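Local coordinates for acetoacetate decarboxylase (Sphingomonas wittichii, PDB 5UPB), which belongs to the acetoacetate decarboxylase-like lyases and probably acts on oxo-acid substrates through a Schiff base, as decarboxylases of this family do, at residues L28-C34 / D51-Y57; R38-L42 / L229-A233; E83-I88 / F99-W104; L158-G162 / E216-E220. One frame throughout, in Å; residues are numbered along the deposited sequence.

Contact 1: L28-C34 / D51-Y57; sequences LTVYLRC and DGLCMAY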
# COMPACT_ATOMS: atom_id res chain seq x y z
N LEU A 28 -6.97 19.41 7.71
CA LEU A 28 -7.31 20.32 6.61
C LEU A 28 -8.80 20.21 6.38
O LEU A 28 -9.32 19.11 6.14
CB LEU A 28 -6.53 19.95 5.34
CG LEU A 28 -7.01 20.59 4.04
CD1 LEU A 28 -6.87 22.12 4.14
CD2 LEU A 28 -6.20 20.06 2.84
N THR A 29 -9.51 21.33 6.47
CA THR A 29 -10.96 21.33 6.37
C THR A 29 -11.45 22.40 5.40
O THR A 29 -11.00 23.56 5.44
CB THR A 29 -11.57 21.55 7.76
OG1 THR A 29 -11.13 20.50 8.63
CG2 THR A 29 -13.09 21.57 7.70
N VAL A 30 -12.40 22.00 4.55
CA VAL A 30 -13.11 22.91 3.66
C VAL A 30 -14.60 22.80 3.97
O VAL A 30 -15.18 21.71 3.97
CB VAL A 30 -12.82 22.61 2.20
CG1 VAL A 30 -13.70 23.50 1.31
CG2 VAL A 30 -11.35 22.82 1.93
N TYR A 31 -15.20 23.94 4.24
CA TYR A 31 -16.63 24.02 4.44
C TYR A 31 -17.34 24.32 3.13
O TYR A 31 -16.84 25.07 2.28
CB TYR A 31 -16.94 25.10 5.47
CG TYR A 31 -16.37 24.76 6.81
CD1 TYR A 31 -16.94 23.75 7.60
CD2 TYR A 31 -15.26 25.45 7.32
CE1 TYR A 31 -16.39 23.41 8.84
CE2 TYR A 31 -14.73 25.12 8.56
CZ TYR A 31 -15.31 24.12 9.32
OH TYR A 31 -14.78 23.81 10.56
N LEU A 32 -18.49 23.68 2.97
CA LEU A 32 -19.29 23.71 1.75
C LEU A 32 -20.75 23.85 2.12
O LEU A 32 -21.18 23.49 3.22
CB LEU A 32 -19.18 22.41 0.94
CG LEU A 32 -17.83 21.79 0.71
CD1 LEU A 32 -18.10 20.43 0.13
CD2 LEU A 32 -17.05 22.67 -0.22
N ARG A 33 -21.55 24.23 1.13
CA ARG A 33 -23.00 24.19 1.23
C ARG A 33 -23.51 23.46 -0.00
O ARG A 33 -23.14 23.80 -1.12
CB ARG A 33 -23.63 25.58 1.33
CG ARG A 33 -25.15 25.54 1.58
CD ARG A 33 -25.74 26.93 1.82
NE ARG A 33 -25.06 27.63 2.92
CZ ARG A 33 -24.40 28.78 2.81
NH1 ARG A 33 -24.33 29.43 1.64
NH2 ARG A 33 -23.82 29.31 3.88
N CYS A 34 -24.28 22.40 0.22
CA CYS A 34 -24.96 21.67 -0.84
C CYS A 34 -26.45 21.84 -0.68
O CYS A 34 -26.94 22.47 0.27
CB CYS A 34 -24.59 20.17 -0.82
SG CYS A 34 -22.86 19.81 -0.99
N ASP A 51 -28.84 23.75 7.09
CA ASP A 51 -29.09 24.53 5.89
C ASP A 51 -28.30 24.02 4.67
O ASP A 51 -28.26 24.69 3.64
CB ASP A 51 -28.76 26.00 6.15
CG ASP A 51 -27.28 26.24 6.42
OD1 ASP A 51 -26.47 25.27 6.39
OD2 ASP A 51 -26.91 27.41 6.66
N GLY A 52 -27.73 22.82 4.74
CA GLY A 52 -26.89 22.30 3.68
C GLY A 52 -25.41 22.41 3.95
O GLY A 52 -24.61 21.96 3.12
N LEU A 53 -25.01 23.01 5.07
CA LEU A 53 -23.60 23.05 5.44
C LEU A 53 -23.05 21.63 5.52
O LEU A 53 -23.70 20.74 6.06
CB LEU A 53 -23.42 23.72 6.80
CG LEU A 53 -21.98 23.66 7.36
CD1 LEU A 53 -20.97 24.44 6.49
CD2 LEU A 53 -21.94 24.12 8.80
N CYS A 54 -21.89 21.43 4.90
CA CYS A 54 -21.11 20.20 4.92
C CYS A 54 -19.69 20.59 5.22
O CYS A 54 -19.30 21.75 4.99
CB CYS A 54 -21.12 19.42 3.58
SG CYS A 54 -22.70 18.99 3.14
N MET A 55 -18.92 19.64 5.76
CA MET A 55 -17.49 19.84 5.91
C MET A 55 -16.78 18.68 5.24
O MET A 55 -17.16 17.51 5.43
CB MET A 55 -17.00 19.96 7.37
CG MET A 55 -16.75 18.76 8.11
SD MET A 55 -15.98 19.29 9.65
CE MET A 55 -17.22 18.71 10.79
N ALA A 56 -15.79 19.00 4.42
CA ALA A 56 -14.83 18.01 3.93
C ALA A 56 -13.53 18.17 4.71
O ALA A 56 -13.11 19.30 4.98
CB ALA A 56 -14.58 18.23 2.44
N TYR A 57 -12.94 17.05 5.17
CA TYR A 57 -11.62 17.14 5.78
C TYR A 57 -10.71 16.01 5.35
O TYR A 57 -11.15 14.91 5.01
CB TYR A 57 -11.66 17.20 7.33
CG TYR A 57 -12.07 15.93 8.05
CD1 TYR A 57 -11.20 14.87 8.20
CD2 TYR A 57 -13.32 15.82 8.61
CE1 TYR A 57 -11.59 13.71 8.88
CE2 TYR A 57 -13.71 14.69 9.29
CZ TYR A 57 -12.85 13.64 9.41
OH TYR A 57 -13.24 12.53 10.11
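Val-30 and Ala-56 form a hydrogen-bonded pair of two antiparallel strands, with Val-30 N 2.8 Å from Ala-56 O and Ala-56 N returning the bond to Val-30 O. Leu-32 and Cys-54 repeat this two-way pairing. The ladder closes with Cys-34 N to Gly-52 O at 3.0 Å, where the chain corners at Asp-51 and Gly-52.

Among the side chains, Tyr-31 and Met-55 run side by side, Met-55 CB 3.8 Å from Tyr-31 CD1. Met-55 CG sits between its backbone N and carbonyl carbon (chi1 83°), and SD makes an oblique Met-aromatic contact 5.4 Å from the Tyr-31 ring centroid. Cys-34 SG and Cys-54 SG lie 4.2 Å apart, not joined as a disulfide.

Polar groups gather at the corner. Asp-51 OD1 accepts from Leu-53 N at 3.0 Å, an Asx turn. Arg-33 NE stays 4.2 Å from Asp-51 OD2, too far for a salt bridge; the guanidinium has its salt bridge with Glu-236 on strand 235-249.

Backbone bonds and apolar packing therefore hold these strands together, while the poorly ordered Arg-33 and Asp-51 add at most a long-range attraction, Arg-33 bonding to Glu-236 and Asp-51 to the turn.

Contact 2: R38-L42 / L229-A233; sequences RLQAL and LECFA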
# COMPACT_ATOMS: atom_id res chain seq x y z
N ARG A 38 -30.64 16.89 -1.23
CA ARG A 38 -29.72 15.79 -1.55
C ARG A 38 -29.05 15.25 -0.29
O ARG A 38 -28.93 14.03 -0.12
CB ARG A 38 -28.64 16.26 -2.53
CG ARG A 38 -29.08 16.55 -3.94
CD ARG A 38 -27.85 16.75 -4.80
NE ARG A 38 -28.11 16.62 -6.23
CZ ARG A 38 -27.21 16.83 -7.18
NH1 ARG A 38 -25.98 17.20 -6.85
NH2 ARG A 38 -27.54 16.67 -8.45
N LEU A 39 -28.60 16.13 0.61
CA LEU A 39 -27.93 15.65 1.81
C LEU A 39 -28.89 14.89 2.72
O LEU A 39 -28.49 13.89 3.34
CB LEU A 39 -27.29 16.81 2.56
CG LEU A 39 -26.34 17.67 1.76
CD1 LEU A 39 -25.81 18.76 2.64
CD2 LEU A 39 -25.23 16.85 1.25
N GLN A 40 -30.15 15.31 2.79
CA GLN A 40 -31.10 14.62 3.67
C GLN A 40 -31.22 13.15 3.30
O GLN A 40 -31.37 12.29 4.18
CB GLN A 40 -32.48 15.29 3.62
CG GLN A 40 -33.49 14.62 4.57
CD GLN A 40 -33.19 14.91 6.05
OE1 GLN A 40 -33.09 16.07 6.47
NE2 GLN A 40 -33.04 13.84 6.85
N ALA A 41 -31.16 12.83 2.00
CA ALA A 41 -31.26 11.44 1.55
C ALA A 41 -30.15 10.56 2.13
O ALA A 41 -30.31 9.34 2.23
CB ALA A 41 -31.23 11.41 0.02
N LEU A 42 -29.00 11.15 2.49
CA LEU A 42 -27.92 10.38 3.09
C LEU A 42 -28.06 10.25 4.60
O LEU A 42 -27.28 9.50 5.21
CB LEU A 42 -26.57 11.04 2.79
CG LEU A 42 -26.17 11.16 1.33
CD1 LEU A 42 -24.84 11.93 1.23
CD2 LEU A 42 -26.10 9.76 0.68
N LEU A 229 -20.22 10.08 -4.57
CA LEU A 229 -19.63 11.39 -4.36
C LEU A 229 -20.45 12.48 -5.01
O LEU A 229 -20.40 13.63 -4.57
CB LEU A 229 -18.20 11.40 -4.91
CG LEU A 229 -17.27 10.47 -4.16
CD1 LEU A 229 -16.08 10.02 -5.02
CD2 LEU A 229 -16.78 11.18 -2.91
N GLU A 230 -21.22 12.14 -6.05
CA GLU A 230 -22.05 13.12 -6.73
C GLU A 230 -23.05 13.78 -5.79
O GLU A 230 -23.58 14.84 -6.12
CB GLU A 230 -22.77 12.46 -7.92
CG GLU A 230 -21.83 12.14 -9.10
CD GLU A 230 -20.93 10.90 -8.88
OE1 GLU A 230 -21.22 10.06 -7.98
OE2 GLU A 230 -19.91 10.75 -9.61
N CYS A 231 -23.38 13.15 -4.66
CA CYS A 231 -24.29 13.76 -3.69
C CYS A 231 -23.76 15.09 -3.15
O CYS A 231 -24.56 15.92 -2.69
CB CYS A 231 -24.55 12.78 -2.55
SG CYS A 231 -25.37 11.30 -3.08
N PHE A 232 -22.45 15.32 -3.20
CA PHE A 232 -21.82 16.54 -2.71
C PHE A 232 -21.37 17.45 -3.85
O PHE A 232 -20.69 18.44 -3.61
CB PHE A 232 -20.64 16.20 -1.80
CG PHE A 232 -21.06 15.59 -0.48
CD1 PHE A 232 -21.21 14.22 -0.34
CD2 PHE A 232 -21.25 16.38 0.64
CE1 PHE A 232 -21.59 13.66 0.86
CE2 PHE A 232 -21.63 15.83 1.85
CZ PHE A 232 -21.79 14.46 1.96
N ALA A 233 -21.76 17.14 -5.08
CA ALA A 233 -21.13 17.72 -6.26
C ALA A 233 -21.56 19.17 -6.47
O ALA A 233 -20.74 20.02 -6.84
CB ALA A 233 -21.47 16.89 -7.51
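The Phe-232 ring meets Leu-39 and Leu-42 on the same side, one leucine towards each half of its rim. Leu-39 CD2 sits 4.2 Å from the ring centroid and 29° off the normal, an off-centre CH-pi contact nearest the CE2 half. Leu-42 CD1 approaches the other half obliquely, 3.7 Å from Phe-232 CE1. The second flat group, the guanidinium of Arg-38, has Glu-230 O lying obliquely to it.

This is a helix packed on a short 3-10 turn: helix 36-42 brings Leu-39 and Leu-42, three residues apart on one side, against residues 229-232 just ahead of strand 235-249. With Leu-39 CG anti to the carbonyl carbon (chi1 -55°), chi2 of 180° sends CD1 on as the extended branch, towards Cys-54 SG, and leaves CD2, the other branch, against the ring. Leu-39 and Phe-232 cross at about a right angle, whereas Leu-42 slants past the ring. The same Leu-42 reaches Cys-231 with both branches, CD1 lying 3.9 Å from Cys-231 CB and CD2 lying 4.1 Å from Cys-231 SG.

Phe-232 continues inward to Cys-54, Leu-86 and Ile-88, so the turn joins the helix to the sheet. Leu-42 also packs on Thr-8 of the second subunit.

No hydrogen bond crosses between the segments. Arg-38, extended from CG to NE but poorly ordered, brings NH1 to 3.4 Å from Glu-230 O at a poor angle for bonding; that oxygen accepts instead from Ala-233 N, 3.1 Å away within the turn.

Contact 3: E83-I88 / F99-W104; sequences EAALSI and FPAFVW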
# COMPACT_ATOMS: atom_id res chain seq x y z
N GLU A 83 -7.16 10.01 7.58
CA GLU A 83 -8.59 9.92 7.36
C GLU A 83 -9.10 11.09 6.54
O GLU A 83 -8.64 12.23 6.71
CB GLU A 83 -9.31 9.86 8.69
CG GLU A 83 -10.82 9.72 8.60
CD GLU A 83 -11.44 9.44 9.97
OE1 GLU A 83 -11.39 8.27 10.42
OE2 GLU A 83 -11.93 10.37 10.63
N ALA A 84 -10.05 10.79 5.64
CA ALA A 84 -10.75 11.81 4.89
C ALA A 84 -12.25 11.59 5.04
O ALA A 84 -12.74 10.45 5.05
CB ALA A 84 -10.34 11.76 3.42
N ALA A 85 -13.01 12.68 5.05
CA ALA A 85 -14.44 12.55 5.26
C ALA A 85 -15.21 13.67 4.61
O ALA A 85 -14.71 14.80 4.45
CB ALA A 85 -14.78 12.51 6.74
N LEU A 86 -16.46 13.35 4.30
CA LEU A 86 -17.50 14.32 3.93
C LEU A 86 -18.62 14.18 4.95
O LEU A 86 -19.24 13.12 5.04
CB LEU A 86 -18.00 14.03 2.52
CG LEU A 86 -16.91 14.10 1.45
CD1 LEU A 86 -17.36 13.51 0.12
CD2 LEU A 86 -16.54 15.56 1.26
N SER A 87 -18.85 15.23 5.73
CA SER A 87 -19.79 15.19 6.85
C SER A 87 -20.87 16.25 6.65
O SER A 87 -20.61 17.33 6.15
CB SER A 87 -19.12 15.44 8.23
OG SER A 87 -18.09 14.53 8.49
N ILE A 88 -22.06 15.95 7.17
CA ILE A 88 -23.27 16.74 6.93
C ILE A 88 -23.72 17.38 8.23
O ILE A 88 -23.90 16.70 9.24
CB ILE A 88 -24.38 15.84 6.35
CG1 ILE A 88 -23.89 15.20 5.05
CG2 ILE A 88 -25.68 16.63 6.17
CD1 ILE A 88 -24.80 14.10 4.51
N PHE A 99 -23.16 14.52 10.85
CA PHE A 99 -23.22 13.10 10.51
C PHE A 99 -22.14 12.84 9.48
O PHE A 99 -22.17 13.44 8.39
CB PHE A 99 -24.59 12.69 9.94
CG PHE A 99 -24.65 11.25 9.54
CD1 PHE A 99 -24.64 10.24 10.49
CD2 PHE A 99 -24.69 10.90 8.19
CE1 PHE A 99 -24.67 8.92 10.12
CE2 PHE A 99 -24.74 9.57 7.80
CZ PHE A 99 -24.73 8.58 8.76
N PRO A 100 -21.10 12.09 9.81
CA PRO A 100 -20.02 11.85 8.84
C PRO A 100 -20.38 10.73 7.85
O PRO A 100 -19.97 9.58 7.98
CB PRO A 100 -18.83 11.51 9.74
CG PRO A 100 -19.48 10.81 10.91
CD PRO A 100 -20.86 11.41 11.09
N ALA A 101 -21.13 11.12 6.82
CA ALA A 101 -21.73 10.15 5.89
C ALA A 101 -20.69 9.28 5.20
O ALA A 101 -20.86 8.06 5.12
CB ALA A 101 -22.55 10.89 4.83
N PHE A 102 -19.67 9.89 4.61
CA PHE A 102 -18.64 9.17 3.88
C PHE A 102 -17.29 9.44 4.55
O PHE A 102 -16.83 10.59 4.54
CB PHE A 102 -18.55 9.60 2.41
CG PHE A 102 -19.84 9.49 1.64
CD1 PHE A 102 -20.87 8.69 2.06
CD2 PHE A 102 -20.00 10.21 0.48
CE1 PHE A 102 -22.04 8.61 1.32
CE2 PHE A 102 -21.15 10.14 -0.24
CZ PHE A 102 -22.17 9.33 0.19
N VAL A 103 -16.63 8.39 5.01
CA VAL A 103 -15.32 8.46 5.64
C VAL A 103 -14.44 7.37 5.05
O VAL A 103 -14.87 6.22 4.89
CB VAL A 103 -15.43 8.26 7.16
CG1 VAL A 103 -14.05 8.42 7.84
CG2 VAL A 103 -16.44 9.24 7.73
N TRP A 104 -13.19 7.73 4.72
CA TRP A 104 -12.16 6.79 4.28
C TRP A 104 -10.96 6.94 5.21
O TRP A 104 -10.54 8.06 5.51
CB TRP A 104 -11.74 7.04 2.81
CG TRP A 104 -12.88 6.93 1.80
CD1 TRP A 104 -13.22 5.82 1.04
CD2 TRP A 104 -13.83 7.96 1.44
NE1 TRP A 104 -14.30 6.11 0.24
CE2 TRP A 104 -14.69 7.41 0.47
CE3 TRP A 104 -14.02 9.28 1.85
CZ2 TRP A 104 -15.73 8.14 -0.10
CZ3 TRP A 104 -15.05 10.01 1.27
CH2 TRP A 104 -15.90 9.42 0.29
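Glu-83 crosses Val-103 obliquely and passes the backbone carbonyl of Trp-104. Its CB lies 3.9 Å from Trp-104 O. Glu-83 CG, anti to the backbone N (chi1 -178°), comes to 3.5 Å from Trp-104 O and also touches Val-103 CG1. Farther out, Glu-83 CD is 3.5 Å from Val-103 CG1, the methyl serving as a wall beside the carboxylate. At the tip, OE1 makes a salt bridge with Lys-121 and OE2 a hydrogen bond with Tyr-57 OH.

The backbones of the two hairpin strands pair antiparallel. Ala-84 and Trp-104 bond in both directions, as do Ile-88 and Phe-99. Between them the register slips: Ala-101 and Phe-102 both face Leu-86, a classic beta bulge, after an inverse gamma turn centred on Pro-100. Phe-102 N reaches Leu-86 O at a longer 3.3 Å. Leu-86 CD1 sits at the edge of the Phe-102 ring, 4.2 Å from CD2, while Ser-87 OG rests 3.4 Å from Pro-100 CB.

Across a wholly buried interface, the Val-103 methyl and the Trp-104 carbonyl line the stem of Glu-83 and each carboxylate oxygen has a bonding partner, which should fix how the group is turned.

Contact 4: L158-G162 / E216-E220; sequences LFRLG and EPFIE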
# COMPACT_ATOMS: atom_id res chain seq x y z
N LEU A 158 -11.06 10.09 -4.94
CA LEU A 158 -12.33 10.38 -4.29
C LEU A 158 -12.55 11.88 -4.16
O LEU A 158 -13.55 12.42 -4.65
CB LEU A 158 -12.36 9.73 -2.91
CG LEU A 158 -12.21 8.19 -2.93
CD1 LEU A 158 -11.81 7.73 -1.53
CD2 LEU A 158 -13.48 7.55 -3.42
N PHE A 159 -11.63 12.58 -3.49
CA PHE A 159 -11.65 14.03 -3.57
C PHE A 159 -10.28 14.59 -3.24
O PHE A 159 -9.39 13.88 -2.75
CB PHE A 159 -12.74 14.66 -2.69
CG PHE A 159 -12.56 14.49 -1.20
CD1 PHE A 159 -11.88 15.45 -0.44
CD2 PHE A 159 -13.13 13.41 -0.54
CE1 PHE A 159 -11.76 15.32 0.94
CE2 PHE A 159 -13.01 13.27 0.84
CZ PHE A 159 -12.32 14.26 1.59
N ARG A 160 -10.07 15.83 -3.66
CA ARG A 160 -8.86 16.58 -3.37
C ARG A 160 -9.26 17.86 -2.64
O ARG A 160 -10.29 18.45 -2.94
CB ARG A 160 -8.12 16.98 -4.64
CG ARG A 160 -7.91 15.86 -5.62
CD ARG A 160 -7.61 16.41 -7.00
NE ARG A 160 -6.34 17.13 -7.04
CZ ARG A 160 -5.98 17.92 -8.04
NH1 ARG A 160 -6.81 18.12 -9.07
NH2 ARG A 160 -4.81 18.52 -8.02
N LEU A 161 -8.44 18.26 -1.67
CA LEU A 161 -8.63 19.48 -0.90
C LEU A 161 -7.32 20.24 -0.84
O LEU A 161 -6.24 19.64 -0.83
CB LEU A 161 -9.00 19.25 0.55
CG LEU A 161 -10.30 18.63 0.97
CD1 LEU A 161 -10.34 18.71 2.50
CD2 LEU A 161 -11.46 19.35 0.32
N GLY A 162 -7.43 21.56 -0.71
CA GLY A 162 -6.24 22.37 -0.55
C GLY A 162 -6.58 23.70 0.08
O GLY A 162 -7.75 24.11 0.14
N GLU A 216 -7.58 30.48 1.38
CA GLU A 216 -8.39 30.29 0.19
C GLU A 216 -8.49 28.80 -0.08
O GLU A 216 -7.45 28.16 -0.27
CB GLU A 216 -7.78 30.99 -1.00
CG GLU A 216 -8.64 30.89 -2.25
CD GLU A 216 -7.93 31.35 -3.51
OE1 GLU A 216 -6.71 31.58 -3.45
OE2 GLU A 216 -8.60 31.45 -4.56
N PRO A 217 -9.67 28.20 -0.01
CA PRO A 217 -9.78 26.75 -0.16
C PRO A 217 -9.97 26.31 -1.60
O PRO A 217 -10.38 27.07 -2.47
CB PRO A 217 -11.03 26.41 0.64
CG PRO A 217 -11.91 27.63 0.47
CD PRO A 217 -10.93 28.81 0.44
N PHE A 218 -9.74 25.02 -1.82
CA PHE A 218 -10.24 24.41 -3.04
C PHE A 218 -10.60 22.98 -2.72
O PHE A 218 -10.06 22.38 -1.79
CB PHE A 218 -9.24 24.49 -4.20
CG PHE A 218 -8.42 23.26 -4.39
CD1 PHE A 218 -8.92 22.15 -5.04
CD2 PHE A 218 -7.13 23.24 -3.92
CE1 PHE A 218 -8.13 21.01 -5.19
CE2 PHE A 218 -6.34 22.12 -4.06
CZ PHE A 218 -6.85 21.00 -4.70
N ILE A 219 -11.58 22.48 -3.44
CA ILE A 219 -11.99 21.10 -3.30
C ILE A 219 -12.34 20.62 -4.70
O ILE A 219 -12.90 21.36 -5.50
CB ILE A 219 -13.17 20.97 -2.32
CG1 ILE A 219 -13.67 19.52 -2.30
CG2 ILE A 219 -14.29 21.92 -2.71
CD1 ILE A 219 -14.59 19.25 -1.13
N GLU A 220 -12.03 19.36 -4.99
CA GLU A 220 -12.39 18.79 -6.28
C GLU A 220 -12.85 17.38 -5.99
O GLU A 220 -12.07 16.56 -5.50
CB GLU A 220 -11.21 18.80 -7.27
CG GLU A 220 -11.49 18.08 -8.60
CD GLU A 220 -10.28 18.01 -9.49
OE1 GLU A 220 -9.91 19.06 -10.04
OE2 GLU A 220 -9.69 16.92 -9.61
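Arg-160 and Gly-162 pair with Glu-220 and Phe-218 on strands that run antiparallel, their axes 169° apart in direction. Arg-160 N to Glu-220 O and Glu-220 N to Arg-160 O are each 2.8 Å. The Gly-162 and Phe-218 rung also bonds both ways, with Phe-218 N 2.9 Å from Gly-162 O. Leu-161 and Ile-219 form the non-hydrogen-bonded pair between.

On the face of Arg-160, the Phe-218 ring folds back over the neighbouring strand. Chi1 of 97°, well off a staggered value, brings one ring face onto the glycine backbone, with Gly-162 N 3.5 Å above the ring plane and nearer its rim. Having no CB, Gly-162 lets the ring lie that close. Beside it, Arg-160 and Glu-220 run alongside each other and end in a salt bridge, Arg-160 NH1 to Glu-220 OE2, 3.2 Å. The oxygen lies in the guanidinium plane, yet the nitrogen meets the carboxylate from above. Arg-160 NH2 bonds Arg-74 O of the third subunit.

On the opposite face Leu-161 CD2 presses against Ile-219 CG1 at 3.4 Å, tighter than usual packing.

The leucine and isoleucine face thus packs inward on strands 21-34 and 53-65, while the other presents Phe-218 and Arg-160, the latter bonded to both Glu-220 and Arg-74 of the third subunit.

Overall arrangement
All four contacts belong to the strand-rich body of the acetoacetate decarboxylase-like fold. Contacts 1 and 3, centres about 10 Å apart, are consecutive in sequence and join through neighbouring strands 53-65 and 80-92, making a run from strand 21-34 to strand 95-105. Contact 4 comes later, about 11 Å from contact 1 between centres; its Leu-161 and Ile-219 pack on contact 1, Leu-158 on contact 3, and Phe-159 on both. Contact 2 pairs helix 36-42 with a turn nearly two hundred residues on, so contacts 3 and 4 fall inside the loop it closes. Contact 3 lies nearest the chain's centre, while contacts 2, 3 and 4 meet other subunits, tying the core to the tetramer.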